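Local coordinates for protein iron transport multicopper oxidase FET3 (PDB 1ZPU) that oxidises ferrous to ferric iron for high-affinity uptake in yeast, using four bound copper ions to reduce dioxygen to water, and also oxidises cuprous ions, at residues 347-352 with 456-461; 342-347 with 367-372. One frame throughout, in Å; residues are numbered along the deposited sequence.

Contact 1: residues 347-352 with 456-461; sequences PTLMTV and PGVWFF
In the third plastocyanin-like region of this multicopper oxidase, V458 of strand 457-463 packs against T348, L349 and V352 on the short helix 348-352, a helix laid against a β-sheet. The two segments run nearly antiparallel, at 157°, with their axes 9.0 Å apart at the closest. V458 carries the strand's share of the contact, and its two methyls divide the work. With CG1 anti to the backbone N (chi1 176°), that methyl reaches the first turn of the helix and meets T348 CB at 3.6 Å. The same methyl also lies against T348 CG2, so the methyl bears mainly on the carbon atoms of the threonine. The hydroxyl is engaged elsewhere, since T348 OG1 donates to the carbonyl of F77. V458 CG2 sits over the backbone of the next residue, 4.0 Å from L349 CA, and is flanked by L349 CB. One turn on, V352 CG1 closes the row at 4.2 Å from V458 CG2. An alanine in place of V458 removes both methyls and would probably open a gap between helix and strand, leaving T348 CG2 and V352 CG1 without their apolar partner. Beyond the two segments, V458 also touches V476 on the adjoining strand 474-479, while L349 and V352 rest on I484 of helix 481-486. Further along, the strand carries the copper ligands H462 and C463, with H464 directly after it, and backbone bonds to F77 and L78 tie helix 348-352 to a loop of the first plastocyanin-like region.

Contact 2: residues 342-347 with 367-372; sequences TAPKVP and SNTHTF
T342 and N368 face each other with their side chains set at a slant, while P344 and T369, beside them, meet at about a right angle. The first pair is joined through the main chain: T342 N donates to N368 O at 3.0 Å, with 147° at the hydrogen. The donor lies almost straight out from the carbonyl bond, at 172°. Next to this link, T342 holds OG1 beside its own backbone N (chi1 -34°), which brings the hydroxyl up to the amide group of N368. T342 OG1 comes within 3.1 Å of N368 ND2, but the angle is poor for a hydrogen bond, and the hydroxyl is instead bonded to the carbonyl of T340. N368 likewise bonds outside the contact, OD1 accepting from the backbone N of E524 and ND2 also having a partner beyond the two segments, and packs on I339. T342 CB completes the pair, lying 3.5 Å from N368 O. The second pair is looser: the pyrrolidine ring of P344 brings its CG and CD atoms to T369, CG standing 4.0 Å from T369 OG1. P344 also touches F77, and past T369 the chain enters strand 371-374, which pairs with strand 474-479. Glycan sugars lie close by, about 5 Å from the side chains of T342 and of N368. With a single backbone bond crossing between the two loops, and the polar side-chain ends of T342 and N368 bonded outside the two segments, the contact probably depends chiefly on the main chain, and the side chains add close van der Waals contact around it.

Overall arrangement
Contacts 1 and 2 share P347, the N-cap residue where loop 342-347 runs into helix 348-352, and they also meet directly, T351 CG2 lying 3.7 Å from V346 CG1. Both are largely buried and reach the same sheet, but at different strands: contact 1 at the inner strand 457-463, contact 2 at the approach to the outermost strand 371-374. Their chemistry differs with place. Against the inner strand the join is made by apolar carbon atoms, on the strand that leads to the copper ligands. Near the glycans, where T342 is partly exposed, loop meets loop through a backbone hydrogen bond with polar side chains around it.

Contact 1: residues 347-352 with 456-461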
ATOM      1  N   PRO A 347      -8.079 -17.645  -9.618  1.00 68.83           N
ATOM      2  CA  PRO A 347      -7.141 -17.012  -8.689  1.00 68.90           C
ATOM      3  C   PRO A 347      -5.842 -17.795  -8.604  1.00 68.89           C
ATOM      4  O   PRO A 347      -5.884 -19.020  -8.584  1.00 68.99           O
ATOM      5  CB  PRO A 347      -7.864 -17.104  -7.345  1.00 68.96           C
ATOM      6  CG  PRO A 347      -9.300 -17.228  -7.676  1.00 68.77           C
ATOM      7  CD  PRO A 347      -9.401 -17.876  -9.001  1.00 68.66           C
ATOM      8  N   THR A 348      -4.711 -17.095  -8.548  1.00 68.80           N
ATOM      9  CA  THR A 348      -3.395 -17.734  -8.513  1.00 68.80           C
ATOM     10  C   THR A 348      -3.337 -18.870  -7.494  1.00 68.86           C
ATOM     11  O   THR A 348      -3.029 -20.011  -7.855  1.00 68.81           O
ATOM     12  CB  THR A 348      -2.269 -16.726  -8.191  1.00 68.79           C
ATOM     13  OG1 THR A 348      -2.447 -15.532  -8.960  1.00 69.38           O
ATOM     14  CG2 THR A 348      -0.900 -17.327  -8.500  1.00 68.28           C
ATOM     15  N   LEU A 349      -3.654 -18.552  -6.237  1.00 68.71           N
ATOM     16  CA  LEU A 349      -3.617 -19.536  -5.150  1.00 68.68           C
ATOM     17  C   LEU A 349      -4.478 -20.775  -5.427  1.00 68.87           C
ATOM     18  O   LEU A 349      -4.059 -21.904  -5.167  1.00 68.94           O
ATOM     19  CB  LEU A 349      -4.000 -18.891  -3.815  1.00 68.63           C
ATOM     20  CG  LEU A 349      -3.983 -19.720  -2.527  1.00 68.24           C
ATOM     21  CD1 LEU A 349      -2.607 -20.266  -2.203  1.00 67.48           C
ATOM     22  CD2 LEU A 349      -4.477 -18.871  -1.390  1.00 67.97           C
ATOM     23  N   MET A 350      -5.665 -20.557  -5.979  1.00 68.96           N
ATOM     24  CA  MET A 350      -6.571 -21.644  -6.297  1.00 69.08           C
ATOM     25  C   MET A 350      -5.974 -22.636  -7.301  1.00 69.17           C
ATOM     26  O   MET A 350      -6.274 -23.843  -7.242  1.00 69.07           O
ATOM     27  CB  MET A 350      -7.910 -21.087  -6.781  1.00 69.20           C
ATOM     28  CG  MET A 350      -8.911 -20.802  -5.667  1.00 69.36           C
ATOM     29  SD  MET A 350      -8.404 -19.542  -4.466  1.00 72.47           S
ATOM     30  CE  MET A 350      -9.981 -19.178  -3.686  1.00 70.48           C
ATOM     31  N   THR A 351      -5.123 -22.147  -8.205  1.00 69.19           N
ATOM     32  CA  THR A 351      -4.493 -23.058  -9.167  1.00 69.34           C
ATOM     33  C   THR A 351      -3.318 -23.798  -8.540  1.00 69.27           C
ATOM     34  O   THR A 351      -3.164 -24.996  -8.779  1.00 69.45           O
ATOM     35  CB  THR A 351      -4.139 -22.433 -10.564  1.00 69.27           C
ATOM     36  OG1 THR A 351      -2.756 -22.066 -10.621  1.00 69.99           O
ATOM     37  CG2 THR A 351      -5.020 -21.242 -10.901  1.00 69.24           C
ATOM     38  N   VAL A 352      -2.517 -23.119  -7.717  1.00 69.11           N
ATOM     39  CA  VAL A 352      -1.447 -23.817  -6.979  1.00 69.05           C
ATOM     40  C   VAL A 352      -1.991 -24.932  -6.064  1.00 69.08           C
ATOM     41  O   VAL A 352      -1.387 -26.009  -5.948  1.00 68.96           O
ATOM     42  CB  VAL A 352      -0.440 -22.860  -6.233  1.00 68.76           C
ATOM     43  CG1 VAL A 352      -0.862 -21.423  -6.297  1.00 68.89           C
ATOM     44  CG2 VAL A 352      -0.180 -23.314  -4.794  1.00 68.39           C
ATOM     45  N   PRO A 456       6.115 -19.064   2.288  1.00 69.08           N
ATOM     46  CA  PRO A 456       5.287 -19.659   1.234  1.00 69.15           C
ATOM     47  C   PRO A 456       3.966 -18.909   1.071  1.00 69.14           C
ATOM     48  O   PRO A 456       3.254 -18.686   2.054  1.00 69.24           O
ATOM     49  CB  PRO A 456       5.066 -21.094   1.734  1.00 69.16           C
ATOM     50  CG  PRO A 456       6.305 -21.400   2.512  1.00 68.87           C
ATOM     51  CD  PRO A 456       6.738 -20.094   3.143  1.00 69.06           C
ATOM     52  N   GLY A 457       3.675 -18.491  -0.157  1.00 69.13           N
ATOM     53  CA  GLY A 457       2.450 -17.749  -0.445  1.00 69.16           C
ATOM     54  C   GLY A 457       2.404 -17.179  -1.847  1.00 69.25           C
ATOM     55  O   GLY A 457       3.291 -17.432  -2.662  1.00 69.61           O
ATOM     56  N   VAL A 458       1.358 -16.412  -2.124  1.00 69.15           N
ATOM     57  CA  VAL A 458       1.185 -15.773  -3.416  1.00 68.90           C
ATOM     58  C   VAL A 458       1.145 -14.300  -3.106  1.00 68.92           C
ATOM     59  O   VAL A 458       0.234 -13.849  -2.423  1.00 69.30           O
ATOM     60  CB  VAL A 458      -0.120 -16.231  -4.114  1.00 68.65           C
ATOM     61  CG1 VAL A 458      -0.327 -15.488  -5.399  1.00 68.32           C
ATOM     62  CG2 VAL A 458      -0.089 -17.723  -4.388  1.00 68.69           C
ATOM     63  N   TRP A 459       2.137 -13.557  -3.592  1.00 68.82           N
ATOM     64  CA  TRP A 459       2.332 -12.174  -3.170  1.00 68.94           C
ATOM     65  C   TRP A 459       2.347 -11.160  -4.315  1.00 69.02           C
ATOM     66  O   TRP A 459       3.104 -11.311  -5.268  1.00 69.27           O
ATOM     67  CB  TRP A 459       3.620 -12.040  -2.356  1.00 68.67           C
ATOM     68  CG  TRP A 459       3.802 -13.034  -1.243  1.00 68.86           C
ATOM     69  CD1 TRP A 459       4.818 -13.927  -1.120  1.00 69.18           C
ATOM     70  CD2 TRP A 459       2.958 -13.237  -0.101  1.00 68.72           C
ATOM     71  NE1 TRP A 459       4.667 -14.668   0.016  1.00 68.77           N
ATOM     72  CE2 TRP A 459       3.535 -14.263   0.665  1.00 68.67           C
ATOM     73  CE3 TRP A 459       1.765 -12.658   0.343  1.00 69.32           C
ATOM     74  CZ2 TRP A 459       2.967 -14.722   1.853  1.00 69.33           C
ATOM     75  CZ3 TRP A 459       1.206 -13.109   1.531  1.00 68.71           C
ATOM     76  CH2 TRP A 459       1.805 -14.127   2.268  1.00 69.07           C
ATOM     77  N   PHE A 460       1.530 -10.116  -4.183  1.00 68.97           N
ATOM     78  CA  PHE A 460       1.407  -9.063  -5.180  1.00 68.89           C
ATOM     79  C   PHE A 460       2.546  -8.065  -5.007  1.00 68.82           C
ATOM     80  O   PHE A 460       2.831  -7.621  -3.895  1.00 68.81           O
ATOM     81  CB  PHE A 460       0.042  -8.365  -5.031  1.00 68.79           C
ATOM     82  CG  PHE A 460      -0.571  -7.883  -6.325  1.00 68.58           C
ATOM     83  CD1 PHE A 460       0.022  -8.143  -7.558  1.00 68.79           C
ATOM     84  CD2 PHE A 460      -1.781  -7.189  -6.308  1.00 68.72           C
ATOM     85  CE1 PHE A 460      -0.575  -7.692  -8.754  1.00 68.77           C
ATOM     86  CE2 PHE A 460      -2.394  -6.745  -7.508  1.00 68.52           C
ATOM     87  CZ  PHE A 460      -1.785  -6.992  -8.721  1.00 68.04           C
ATOM     88  N   PHE A 461       3.214  -7.738  -6.107  1.00 68.72           N
ATOM     89  CA  PHE A 461       4.173  -6.637  -6.108  1.00 68.89           C
ATOM     90  C   PHE A 461       3.713  -5.566  -7.088  1.00 69.07           C
ATOM     91  O   PHE A 461       3.700  -5.801  -8.299  1.00 69.31           O
ATOM     92  CB  PHE A 461       5.582  -7.108  -6.460  1.00 68.49           C
ATOM     93  CG  PHE A 461       6.583  -6.000  -6.498  1.00 68.29           C
ATOM     94  CD1 PHE A 461       7.096  -5.474  -5.320  1.00 67.56           C
ATOM     95  CD2 PHE A 461       6.997  -5.462  -7.714  1.00 68.33           C
ATOM     96  CE1 PHE A 461       8.018  -4.442  -5.351  1.00 67.42           C
ATOM     97  CE2 PHE A 461       7.917  -4.415  -7.755  1.00 67.81           C
ATOM     98  CZ  PHE A 461       8.429  -3.909  -6.563  1.00 67.77           C
TER

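Contact 2: residues 342-347 with 367-372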
ATOM      1  N   THR A 342      -2.989  -8.498 -16.119  1.00 68.86           N
ATOM      2  CA  THR A 342      -4.336  -8.824 -16.537  1.00 68.79           C
ATOM      3  C   THR A 342      -4.791 -10.040 -15.745  1.00 68.81           C
ATOM      4  O   THR A 342      -4.255 -11.127 -15.919  1.00 69.00           O
ATOM      5  CB  THR A 342      -4.391  -9.104 -18.038  1.00 68.64           C
ATOM      6  OG1 THR A 342      -3.447  -8.263 -18.720  1.00 68.39           O
ATOM      7  CG2 THR A 342      -5.784  -8.837 -18.562  1.00 68.74           C
ATOM      8  N   ALA A 343      -5.764  -9.831 -14.865  1.00 68.79           N
ATOM      9  CA  ALA A 343      -6.313 -10.870 -13.997  1.00 68.83           C
ATOM     10  C   ALA A 343      -6.706 -12.147 -14.736  1.00 68.88           C
ATOM     11  O   ALA A 343      -7.296 -12.083 -15.815  1.00 68.91           O
ATOM     12  CB  ALA A 343      -7.506 -10.329 -13.231  1.00 68.98           C
ATOM     13  N   PRO A 344      -6.368 -13.308 -14.156  1.00 68.75           N
ATOM     14  CA  PRO A 344      -6.669 -14.597 -14.744  1.00 68.86           C
ATOM     15  C   PRO A 344      -8.102 -15.074 -14.458  1.00 68.98           C
ATOM     16  O   PRO A 344      -8.818 -14.455 -13.662  1.00 68.94           O
ATOM     17  CB  PRO A 344      -5.650 -15.518 -14.077  1.00 68.94           C
ATOM     18  CG  PRO A 344      -5.350 -14.889 -12.787  1.00 68.50           C
ATOM     19  CD  PRO A 344      -5.657 -13.442 -12.875  1.00 68.69           C
ATOM     20  N   LYS A 345      -8.506 -16.164 -15.113  1.00 69.09           N
ATOM     21  CA  LYS A 345      -9.848 -16.735 -14.939  1.00 69.12           C
ATOM     22  C   LYS A 345     -10.015 -17.491 -13.617  1.00 69.16           C
ATOM     23  O   LYS A 345     -11.139 -17.724 -13.160  1.00 69.18           O
ATOM     24  CB  LYS A 345     -10.191 -17.657 -16.114  1.00 69.14           C
ATOM     25  CG  LYS A 345     -10.881 -16.952 -17.286  1.00 69.40           C
ATOM     26  CD  LYS A 345     -10.900 -17.805 -18.551  1.00 68.98           C
ATOM     27  CE  LYS A 345     -10.881 -16.930 -19.798  1.00 68.70           C
ATOM     28  NZ  LYS A 345     -10.062 -17.556 -20.889  1.00 69.52           N
ATOM     29  N   VAL A 346      -8.887 -17.884 -13.026  1.00 69.12           N
ATOM     30  CA  VAL A 346      -8.856 -18.598 -11.751  1.00 68.95           C
ATOM     31  C   VAL A 346      -7.753 -17.983 -10.885  1.00 68.87           C
ATOM     32  O   VAL A 346      -6.623 -17.827 -11.355  1.00 68.82           O
ATOM     33  CB  VAL A 346      -8.597 -20.131 -11.939  1.00 68.90           C
ATOM     34  CG1 VAL A 346      -8.702 -20.872 -10.611  1.00 68.31           C
ATOM     35  CG2 VAL A 346      -9.563 -20.731 -12.951  1.00 68.92           C
ATOM     36  N   PRO A 347      -8.079 -17.645  -9.618  1.00 68.83           N
ATOM     37  CA  PRO A 347      -7.141 -17.012  -8.689  1.00 68.90           C
ATOM     38  C   PRO A 347      -5.842 -17.795  -8.604  1.00 68.89           C
ATOM     39  O   PRO A 347      -5.884 -19.020  -8.584  1.00 68.99           O
ATOM     40  CB  PRO A 347      -7.864 -17.104  -7.345  1.00 68.96           C
ATOM     41  CG  PRO A 347      -9.300 -17.228  -7.676  1.00 68.77           C
ATOM     42  CD  PRO A 347      -9.401 -17.876  -9.001  1.00 68.66           C
ATOM     43  N   SER A 367       0.494 -16.119 -19.069  1.00 69.19           N
ATOM     44  CA  SER A 367       1.510 -15.299 -19.720  1.00 69.14           C
ATOM     45  C   SER A 367       1.298 -13.805 -19.466  1.00 69.24           C
ATOM     46  O   SER A 367       2.250 -13.019 -19.526  1.00 69.33           O
ATOM     47  CB  SER A 367       1.495 -15.558 -21.220  1.00 69.00           C
ATOM     48  OG  SER A 367       0.179 -15.424 -21.721  1.00 68.59           O
ATOM     49  N   ASN A 368       0.052 -13.419 -19.186  1.00 69.03           N
ATOM     50  CA  ASN A 368      -0.304 -12.009 -19.065  1.00 68.94           C
ATOM     51  C   ASN A 368      -0.578 -11.626 -17.613  1.00 69.04           C
ATOM     52  O   ASN A 368      -1.307 -10.677 -17.294  1.00 68.92           O
ATOM     53  CB  ASN A 368      -1.505 -11.682 -19.946  1.00 68.59           C
ATOM     54  CG  ASN A 368      -1.361 -10.355 -20.639  1.00 68.23           C
ATOM     55  OD1 ASN A 368      -1.707 -10.231 -21.804  1.00 68.22           O
ATOM     56  ND2 ASN A 368      -0.828  -9.359 -19.938  1.00 67.56           N
ATOM     57  N   THR A 369       0.059 -12.373 -16.734  1.00 69.06           N
ATOM     58  CA  THR A 369      -0.248 -12.336 -15.335  1.00 68.91           C
ATOM     59  C   THR A 369       1.002 -11.873 -14.578  1.00 68.97           C
ATOM     60  O   THR A 369       0.935 -11.464 -13.417  1.00 68.80           O
ATOM     61  CB  THR A 369      -0.702 -13.739 -14.942  1.00 68.73           C
ATOM     62  OG1 THR A 369      -1.786 -13.663 -14.015  1.00 68.48           O
ATOM     63  CG2 THR A 369       0.451 -14.580 -14.427  1.00 68.53           C
ATOM     64  N   HIS A 370       2.125 -11.894 -15.298  1.00 69.11           N
ATOM     65  CA  HIS A 370       3.466 -11.597 -14.783  1.00 69.11           C
ATOM     66  C   HIS A 370       3.803 -12.337 -13.499  1.00 69.19           C
ATOM     67  O   HIS A 370       4.090 -11.706 -12.468  1.00 69.21           O
ATOM     68  CB  HIS A 370       3.707 -10.102 -14.595  1.00 69.05           C
ATOM     69  CG  HIS A 370       5.031  -9.650 -15.119  1.00 69.52           C
ATOM     70  ND1 HIS A 370       5.319  -8.329 -15.388  1.00 69.69           N
ATOM     71  CD2 HIS A 370       6.135 -10.357 -15.467  1.00 69.10           C
ATOM     72  CE1 HIS A 370       6.550  -8.239 -15.859  1.00 69.69           C
ATOM     73  NE2 HIS A 370       7.065  -9.455 -15.921  1.00 69.45           N
ATOM     74  N   THR A 371       3.773 -13.669 -13.573  1.00 68.99           N
ATOM     75  CA  THR A 371       4.032 -14.503 -12.407  1.00 68.98           C
ATOM     76  C   THR A 371       5.457 -15.025 -12.391  1.00 68.97           C
ATOM     77  O   THR A 371       5.971 -15.476 -13.407  1.00 69.14           O
ATOM     78  CB  THR A 371       3.012 -15.657 -12.275  1.00 68.95           C
ATOM     79  OG1 THR A 371       1.792 -15.148 -11.726  1.00 69.37           O
ATOM     80  CG2 THR A 371       3.516 -16.728 -11.346  1.00 68.78           C
ATOM     81  N   PHE A 372       6.092 -14.931 -11.229  1.00 68.95           N
ATOM     82  CA  PHE A 372       7.403 -15.523 -10.996  1.00 68.97           C
ATOM     83  C   PHE A 372       7.307 -16.562  -9.897  1.00 69.15           C
ATOM     84  O   PHE A 372       6.544 -16.389  -8.938  1.00 69.44           O
ATOM     85  CB  PHE A 372       8.406 -14.461 -10.574  1.00 68.74           C
ATOM     86  CG  PHE A 372       8.641 -13.418 -11.608  1.00 68.96           C
ATOM     87  CD1 PHE A 372       7.734 -12.366 -11.774  1.00 68.88           C
ATOM     88  CD2 PHE A 372       9.771 -13.471 -12.416  1.00 68.29           C
ATOM     89  CE1 PHE A 372       7.950 -11.390 -12.734  1.00 68.79           C
ATOM     90  CE2 PHE A 372      10.003 -12.503 -13.371  1.00 68.18           C
ATOM     91  CZ  PHE A 372       9.089 -11.456 -13.535  1.00 68.61           C
TER